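Iodotyrosine deiodinase (Thermotoga neapolitana, PDB 6TYK) catalyses the reductive dehalogenation of iodo-, bromo- and chlorotyrosines, using FMN as its cofactor and working as a homodimer. Local coordinates at residues E54-K57 with G58-R62; G122-L125 with L126-E130; K2-Y5 with D6-K9. One frame throughout, in Å; residues are numbered along the deposited sequence.

Contact 1. Residues E54-K57 with G58-R62; sequences EKLK and GQIRR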
loop_
_atom_site.group_PDB
_atom_site.type_symbol
_atom_site.label_atom_id
_atom_site.label_comp_id
_atom_site.label_asym_id
_atom_site.label_seq_id
_atom_site.Cartn_x
_atom_site.Cartn_y
_atom_site.Cartn_z
ATOM N N GLU A 54 9.228 26.381 8.290
ATOM C CA GLU A 54 8.044 26.753 9.057
ATOM C C GLU A 54 7.046 27.561 8.235
ATOM O O GLU A 54 5.846 27.334 8.335
ATOM C CB GLU A 54 8.398 27.484 10.361
ATOM C CG GLU A 54 8.997 26.591 11.449
ATOM C CD GLU A 54 8.094 25.432 11.874
ATOM O OE1 GLU A 54 6.848 25.546 11.806
ATOM O OE2 GLU A 54 8.644 24.391 12.287
ATOM N N LYS A 55 7.526 28.495 7.420
ATOM C CA LYS A 55 6.623 29.275 6.585
ATOM C C LYS A 55 5.880 28.373 5.600
ATOM O O LYS A 55 4.683 28.514 5.387
ATOM C CB LYS A 55 7.389 30.366 5.832
ATOM C CG LYS A 55 6.564 31.065 4.768
ATOM C CD LYS A 55 7.422 31.995 3.927
ATOM C CE LYS A 55 6.589 32.725 2.889
ATOM N NZ LYS A 55 5.555 33.595 3.518
ATOM N N LEU A 56 6.599 27.441 4.990
ATOM C CA LEU A 56 5.976 26.540 4.028
ATOM C C LEU A 56 4.970 25.608 4.703
ATOM O O LEU A 56 3.892 25.371 4.166
ATOM C CB LEU A 56 7.038 25.745 3.276
ATOM C CG LEU A 56 6.523 24.746 2.251
ATOM C CD1 LEU A 56 5.651 25.438 1.223
ATOM C CD2 LEU A 56 7.729 24.094 1.585
ATOM N N LYS A 57 5.313 25.089 5.880
ATOM C CA LYS A 57 4.366 24.259 6.620
ATOM C C LYS A 57 3.111 25.052 6.902
ATOM O O LYS A 57 2.012 24.526 6.813
ATOM C CB LYS A 57 4.960 23.743 7.942
ATOM C CG LYS A 57 6.082 22.733 7.753
ATOM C CD LYS A 57 6.420 21.964 9.022
ATOM C CE LYS A 57 6.334 22.813 10.257
ATOM N NZ LYS A 57 6.911 22.112 11.434
ATOM N N GLY A 58 3.282 26.327 7.235
ATOM C CA GLY A 58 2.146 27.179 7.520
ATOM C C GLY A 58 1.260 27.359 6.303
ATOM O O GLY A 58 0.030 27.327 6.413
ATOM N N GLN A 59 1.874 27.557 5.141
ATOM C CA GLN A 59 1.113 27.694 3.904
ATOM C C GLN A 59 0.344 26.417 3.608
ATOM O O GLN A 59 -0.837 26.457 3.256
ATOM C CB GLN A 59 2.032 28.041 2.734
ATOM C CG GLN A 59 2.693 29.404 2.836
ATOM C CD GLN A 59 3.728 29.617 1.751
ATOM O OE1 GLN A 59 4.576 28.759 1.507
ATOM N NE2 GLN A 59 3.661 30.762 1.088
ATOM N N ILE A 60 1.010 25.278 3.766
ATOM C CA ILE A 60 0.368 23.995 3.532
ATOM C C ILE A 60 -0.781 23.809 4.511
ATOM O O ILE A 60 -1.879 23.425 4.118
ATOM C CB ILE A 60 1.376 22.839 3.637
ATOM C CG1 ILE A 60 2.339 22.899 2.445
ATOM C CG2 ILE A 60 0.657 21.491 3.666
ATOM C CD1 ILE A 60 3.491 21.928 2.523
ATOM N N ARG A 61 -0.539 24.119 5.778
ATOM C CA ARG A 61 -1.576 23.989 6.791
ATOM C C ARG A 61 -2.786 24.826 6.447
ATOM O O ARG A 61 -3.908 24.341 6.499
ATOM C CB ARG A 61 -1.065 24.409 8.164
ATOM C CG ARG A 61 -2.134 24.328 9.246
ATOM C CD ARG A 61 -1.519 24.460 10.623
ATOM N NE ARG A 61 -0.676 25.646 10.721
ATOM C CZ ARG A 61 -1.141 26.876 10.881
ATOM N NH1 ARG A 61 -2.451 27.082 10.958
ATOM N NH2 ARG A 61 -0.297 27.894 10.965
ATOM N N ARG A 62 -2.571 26.096 6.119
ATOM C CA ARG A 62 -3.702 26.977 5.871
ATOM C C ARG A 62 -4.495 26.593 4.625
ATOM O O ARG A 62 -5.724 26.668 4.627
ATOM C CB ARG A 62 -3.257 28.440 5.850
ATOM C CG ARG A 62 -2.793 28.907 7.222
ATOM C CD ARG A 62 -2.478 30.389 7.252
ATOM N NE ARG A 62 -1.288 30.669 6.468
ATOM C CZ ARG A 62 -0.045 30.663 6.946
ATOM N NH1 ARG A 62 0.189 30.423 8.233
ATOM N NH2 ARG A 62 0.967 30.907 6.132
HETATM O O HOH W 1 3.512 30.683 6.731
HETATM O O HOH W 2 2.836 33.847 2.029
#
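Gln59 reaches back along its own helix to meet Lys55 and Leu56 on the preceding turn. Its CB lies 3.6 Å from Leu56 O, and the next carbon comes up to the oxygen of Lys55, Gln59 CG standing 3.4 Å from Lys55 O; this follows from CG lying beside the backbone N (chi1 -66°). The chain then runs extended to the amide. OE1 rests against a methyl, 3.5 Å from Leu56 CD1, the two side chains crossing at about a right angle, while NE2 turns to the last methylene of the lysine, 4.0 Å from Lys55 CE. One water accepts from Lys55 NZ and, weakly, from Gln59 NE2. These are the opening turns of helix 54-74, whose later turns carry the substrate-binding Glu68 and Tyr72 of this nitroreductase-family enzyme. Toward the interior, Leu56 CG meets Ile60 CD1 at 4.1 Å, and both residues pack on Val51 of strand 46-51. Lys55 O, already bonded to Gln59 N, also accepts a hydrogen bond from a second water, which accepts from Arg62 NH2 (2.6 Å) in the plane of the guanidinium. One face of that guanidinium lies over Gly58 O. Lys57 NZ is held by the syn side of Glu54 OE2 (3.0 Å), 32° out of the carboxylate plane, and by the carbonyls of Ala98 and Lys96.

Contact 2. Residues G122-L125 with L126-E130; sequences GYLL and LALEE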
loop_
_atom_site.group_PDB
_atom_site.type_symbol
_atom_site.label_atom_id
_atom_site.label_comp_id
_atom_site.label_asym_id
_atom_site.label_seq_id
_atom_site.Cartn_x
_atom_site.Cartn_y
_atom_site.Cartn_z
ATOM N N GLY A 122 2.742 1.448 3.201
ATOM C CA GLY A 122 2.584 0.441 4.241
ATOM C C GLY A 122 3.913 0.071 4.875
ATOM O O GLY A 122 4.024 0.034 6.097
ATOM N N TYR A 123 4.931 -0.178 4.045
ATOM C CA TYR A 123 6.276 -0.429 4.558
ATOM C C TYR A 123 6.729 0.755 5.405
ATOM O O TYR A 123 7.264 0.596 6.498
ATOM C CB TYR A 123 7.276 -0.577 3.415
ATOM C CG TYR A 123 7.362 -1.926 2.730
ATOM C CD1 TYR A 123 6.237 -2.700 2.481
ATOM C CD2 TYR A 123 8.593 -2.397 2.291
ATOM C CE1 TYR A 123 6.340 -3.917 1.832
ATOM C CE2 TYR A 123 8.710 -3.611 1.634
ATOM C CZ TYR A 123 7.582 -4.367 1.413
ATOM O OH TYR A 123 7.678 -5.575 0.769
ATOM N N LEU A 124 6.541 1.948 4.857
ATOM C CA LEU A 124 7.014 3.181 5.473
ATOM C C LEU A 124 6.452 3.365 6.878
ATOM O O LEU A 124 7.181 3.688 7.818
ATOM C CB LEU A 124 6.637 4.363 4.576
ATOM C CG LEU A 124 7.438 5.653 4.682
ATOM C CD1 LEU A 124 7.188 6.506 3.442
ATOM C CD2 LEU A 124 7.075 6.407 5.940
ATOM N N LEU A 125 5.154 3.147 7.029
ATOM C CA LEU A 125 4.522 3.332 8.333
ATOM C C LEU A 125 5.051 2.352 9.373
ATOM O O LEU A 125 5.227 2.714 10.537
ATOM C CB LEU A 125 3.007 3.193 8.230
ATOM C CG LEU A 125 2.315 4.212 7.326
ATOM C CD1 LEU A 125 0.803 4.014 7.403
ATOM C CD2 LEU A 125 2.687 5.634 7.712
ATOM N N LEU A 126 5.282 1.108 8.967
ATOM C CA LEU A 126 5.874 0.140 9.883
ATOM C C LEU A 126 7.287 0.546 10.288
ATOM O O LEU A 126 7.675 0.398 11.448
ATOM C CB LEU A 126 5.854 -1.261 9.271
ATOM C CG LEU A 126 4.450 -1.847 9.148
ATOM C CD1 LEU A 126 4.455 -3.091 8.269
ATOM C CD2 LEU A 126 3.884 -2.147 10.519
ATOM N N ALA A 127 8.056 1.077 9.339
ATOM C CA ALA A 127 9.416 1.528 9.632
ATOM C C ALA A 127 9.421 2.699 10.610
ATOM O O ALA A 127 10.251 2.758 11.521
ATOM C CB ALA A 127 10.165 1.895 8.343
ATOM N N LEU A 128 8.493 3.633 10.430
ATOM C CA LEU A 128 8.405 4.753 11.345
ATOM C C LEU A 128 8.103 4.230 12.746
ATOM O O LEU A 128 8.686 4.686 13.725
ATOM C CB LEU A 128 7.326 5.740 10.904
ATOM C CG LEU A 128 7.649 6.551 9.651
ATOM C CD1 LEU A 128 6.453 7.402 9.301
ATOM C CD2 LEU A 128 8.876 7.434 9.857
ATOM N N GLU A 129 7.194 3.261 12.843
ATOM C CA GLU A 129 6.862 2.692 14.140
ATOM C C GLU A 129 8.102 2.067 14.779
ATOM O O GLU A 129 8.337 2.237 15.968
ATOM C CB GLU A 129 5.730 1.669 14.023
ATOM C CG GLU A 129 5.401 0.976 15.338
ATOM C CD GLU A 129 4.592 1.853 16.282
ATOM O OE1 GLU A 129 4.109 2.916 15.847
ATOM O OE2 GLU A 129 4.431 1.476 17.461
ATOM N N GLU A 130 8.907 1.367 13.987
ATOM C CA GLU A 130 10.117 0.742 14.511
ATOM C C GLU A 130 11.066 1.787 15.103
ATOM O O GLU A 130 11.777 1.517 16.068
ATOM C CB GLU A 130 10.826 -0.066 13.419
ATOM C CG GLU A 130 12.051 -0.814 13.935
ATOM C CD GLU A 130 12.827 -1.521 12.842
ATOM O OE1 GLU A 130 12.701 -1.114 11.669
ATOM O OE2 GLU A 130 13.565 -2.485 13.159
#
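The last two turns of helix 113-130, an interface helix of the nitroreductase-fold dimer, bring Leu124 against Leu128 one turn further on. Their side chains lie side by side and point the same way. Leu124 has CG opposite its own backbone N (chi1 -157°), which leaves its CD2 branch leaning toward the next turn, and Leu128 leans back with CG beside its N (chi1 -71°), so that the branches converge: Leu124 CD2 touches Leu128 CD1 at 3.6 Å and Leu128 CG at 3.8 Å. Leu128 CG also lies 3.4 Å from Leu124 O, the carbonyl that accepts the amide hydrogen of Leu128 N (2.9 Å). Leu125 adds a looser touch, its CD2 standing 4.5 Å from Leu128 CD1, and these two leucines face strand 156-165, packing on Leu162 and Val164. Ala127 packs on Ser30 and Val33 of helix 24-35. On another side the helix meets its partner subunit, where Leu126 packs on Tyr123 of the second subunit and Leu125 on Pro38 of that subunit, a residue of an FMN site. The regular i to i+4 bonds continue from Ala127 N to Tyr123 O and from Glu129 N to Leu125 O. The bond from Leu126 N to Gly122 O is weak, 3.3 Å long though nearly straight (166°), and Leu126 CG lies 3.6 Å from that same Gly122 O.

Contact 3. Residues K2-Y5 with D6-K9; sequences KMLY and DLAK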
loop_
_atom_site.group_PDB
_atom_site.type_symbol
_atom_site.label_atom_id
_atom_site.label_comp_id
_atom_site.label_asym_id
_atom_site.label_seq_id
_atom_site.Cartn_x
_atom_site.Cartn_y
_atom_site.Cartn_z
ATOM N N LYS A 2 9.003 -10.924 19.629
ATOM C CA LYS A 2 8.885 -9.907 18.589
ATOM C C LYS A 2 8.378 -10.491 17.274
ATOM O O LYS A 2 9.077 -11.260 16.618
ATOM C CB LYS A 2 10.232 -9.219 18.354
ATOM C CG LYS A 2 10.741 -8.402 19.530
ATOM C CD LYS A 2 12.000 -7.639 19.149
ATOM C CE LYS A 2 12.436 -6.693 20.256
ATOM N NZ LYS A 2 13.620 -5.886 19.851
ATOM N N MET A 3 7.159 -10.119 16.896
ATOM C CA MET A 3 6.613 -10.500 15.599
ATOM C C MET A 3 6.204 -9.244 14.841
ATOM O O MET A 3 5.946 -8.201 15.445
ATOM C CB MET A 3 5.398 -11.419 15.764
ATOM C CG MET A 3 5.686 -12.746 16.452
ATOM S SD MET A 3 6.740 -13.850 15.487
ATOM C CE MET A 3 5.763 -14.054 13.997
ATOM N N LEU A 4 6.150 -9.345 13.518
ATOM C CA LEU A 4 5.646 -8.249 12.705
ATOM C C LEU A 4 4.234 -7.894 13.157
ATOM O O LEU A 4 3.848 -6.726 13.168
ATOM C CB LEU A 4 5.637 -8.639 11.230
ATOM C CG LEU A 4 5.181 -7.542 10.269
ATOM C CD1 LEU A 4 6.187 -6.397 10.256
ATOM C CD2 LEU A 4 4.988 -8.105 8.872
ATOM N N TYR A 5 3.465 -8.908 13.535
ATOM C CA TYR A 5 2.115 -8.676 14.023
ATOM C C TYR A 5 2.102 -7.696 15.190
ATOM O O TYR A 5 1.249 -6.823 15.255
ATOM C CB TYR A 5 1.431 -9.981 14.445
ATOM C CG TYR A 5 0.058 -9.727 15.021
ATOM C CD1 TYR A 5 -1.030 -9.498 14.189
ATOM C CD2 TYR A 5 -0.146 -9.678 16.396
ATOM C CE1 TYR A 5 -2.283 -9.246 14.704
ATOM C CE2 TYR A 5 -1.400 -9.422 16.924
ATOM C CZ TYR A 5 -2.467 -9.209 16.070
ATOM O OH TYR A 5 -3.721 -8.956 16.581
ATOM N N ASP A 6 3.043 -7.851 16.116
ATOM C CA ASP A 6 3.099 -6.975 17.278
ATOM C C ASP A 6 3.374 -5.534 16.859
ATOM O O ASP A 6 2.831 -4.591 17.430
ATOM C CB ASP A 6 4.162 -7.473 18.256
ATOM C CG ASP A 6 3.855 -8.859 18.786
ATOM O OD1 ASP A 6 2.687 -9.107 19.165
ATOM O OD2 ASP A 6 4.774 -9.706 18.812
ATOM N N LEU A 7 4.212 -5.365 15.845
ATOM C CA LEU A 7 4.541 -4.033 15.353
ATOM C C LEU A 7 3.316 -3.409 14.684
ATOM O O LEU A 7 2.953 -2.257 14.954
ATOM C CB LEU A 7 5.687 -4.123 14.353
ATOM C CG LEU A 7 6.242 -2.803 13.820
ATOM C CD1 LEU A 7 6.981 -2.036 14.921
ATOM C CD2 LEU A 7 7.151 -3.081 12.638
ATOM N N ALA A 8 2.678 -4.181 13.810
ATOM C CA ALA A 8 1.459 -3.735 13.141
ATOM C C ALA A 8 0.350 -3.434 14.145
ATOM O O ALA A 8 -0.384 -2.454 14.009
ATOM C CB ALA A 8 0.992 -4.779 12.132
ATOM N N LYS A 9 0.229 -4.283 15.160
ATOM C CA LYS A 9 -0.828 -4.108 16.138
ATOM C C LYS A 9 -0.629 -2.822 16.928
ATOM O O LYS A 9 -1.582 -2.079 17.172
ATOM C CB LYS A 9 -0.901 -5.311 17.080
ATOM C CG LYS A 9 -2.141 -5.283 17.957
ATOM C CD LYS A 9 -2.205 -6.447 18.919
ATOM C CE LYS A 9 -3.603 -6.555 19.522
ATOM N NZ LYS A 9 -4.309 -5.237 19.545
#
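Met3 occupies the N-cap of helix 4-10 in an extended conformation, and its O receives two weak bonds, from Asp6 N and from Leu7 N, before regular turns begin with Ala8 N on Leu4 O (2.9 Å) and Lys9 N on Tyr5 O (2.7 Å). The carboxylate of Asp6, the third residue of the helix, folds back on the cap: OD2 accepts from Met3 N at 3.1 Å, on its anti side and 25° out of the carboxylate plane, giving the N3 half of a capping box. OD2 also touches Met3 CB at 3.6 Å. A negative charge at a helix start is probably favourable here. Tyr5, with CG opposite its backbone N (chi1 177°), throws its ring forward alongside Lys9. Lys9 CB sits over one face, offset toward the rim, and the methylenes beyond follow the ring outward, Lys9 CD lying 3.7 Å from Tyr5 CE2 and Lys9 CE 3.8 Å from Tyr5 OH. The Asp6 carboxylate stands steeply to the ring, their planes 70° apart. Replacing Tyr5 with a serine would probably leave the Lys9 methylenes without their packing surface and the lysine chain freer to turn. Leu4 CD1 and Leu7 CD2 make a loose contact at 4.2 Å. Leu7 packs on Leu126 of helix 113-130, while Leu4 N and Tyr5 N bond to Glu130 OE2 and Tyr29 OH of the second subunit, so the short helix lies between helix 113-130 of its own chain and the second subunit.

In the fold
Along the chain contact 3 comes first, on the N-cap and first turns of helix 4-10, then contact 1 at the start of helix 54-74, then contact 2 at the end of helix 113-130. Contacts 2 and 3 are neighbours, their centres 11 Å apart; Leu7 CD1 touches Glu129 CG at 3.4 Å, and Leu126 CD2 lies near Ala8. Both meet the second subunit and so form part of the dimer interface; both also lie near FMN-site residues. Contact 1 stands across the chain's centre from both, its centre 25 Å from that of contact 2 and 35 Å from that of contact 3, beside strand 46-51, outermost of the sheet within this chain, on the helix leading to the substrate-binding Glu68 and Tyr72.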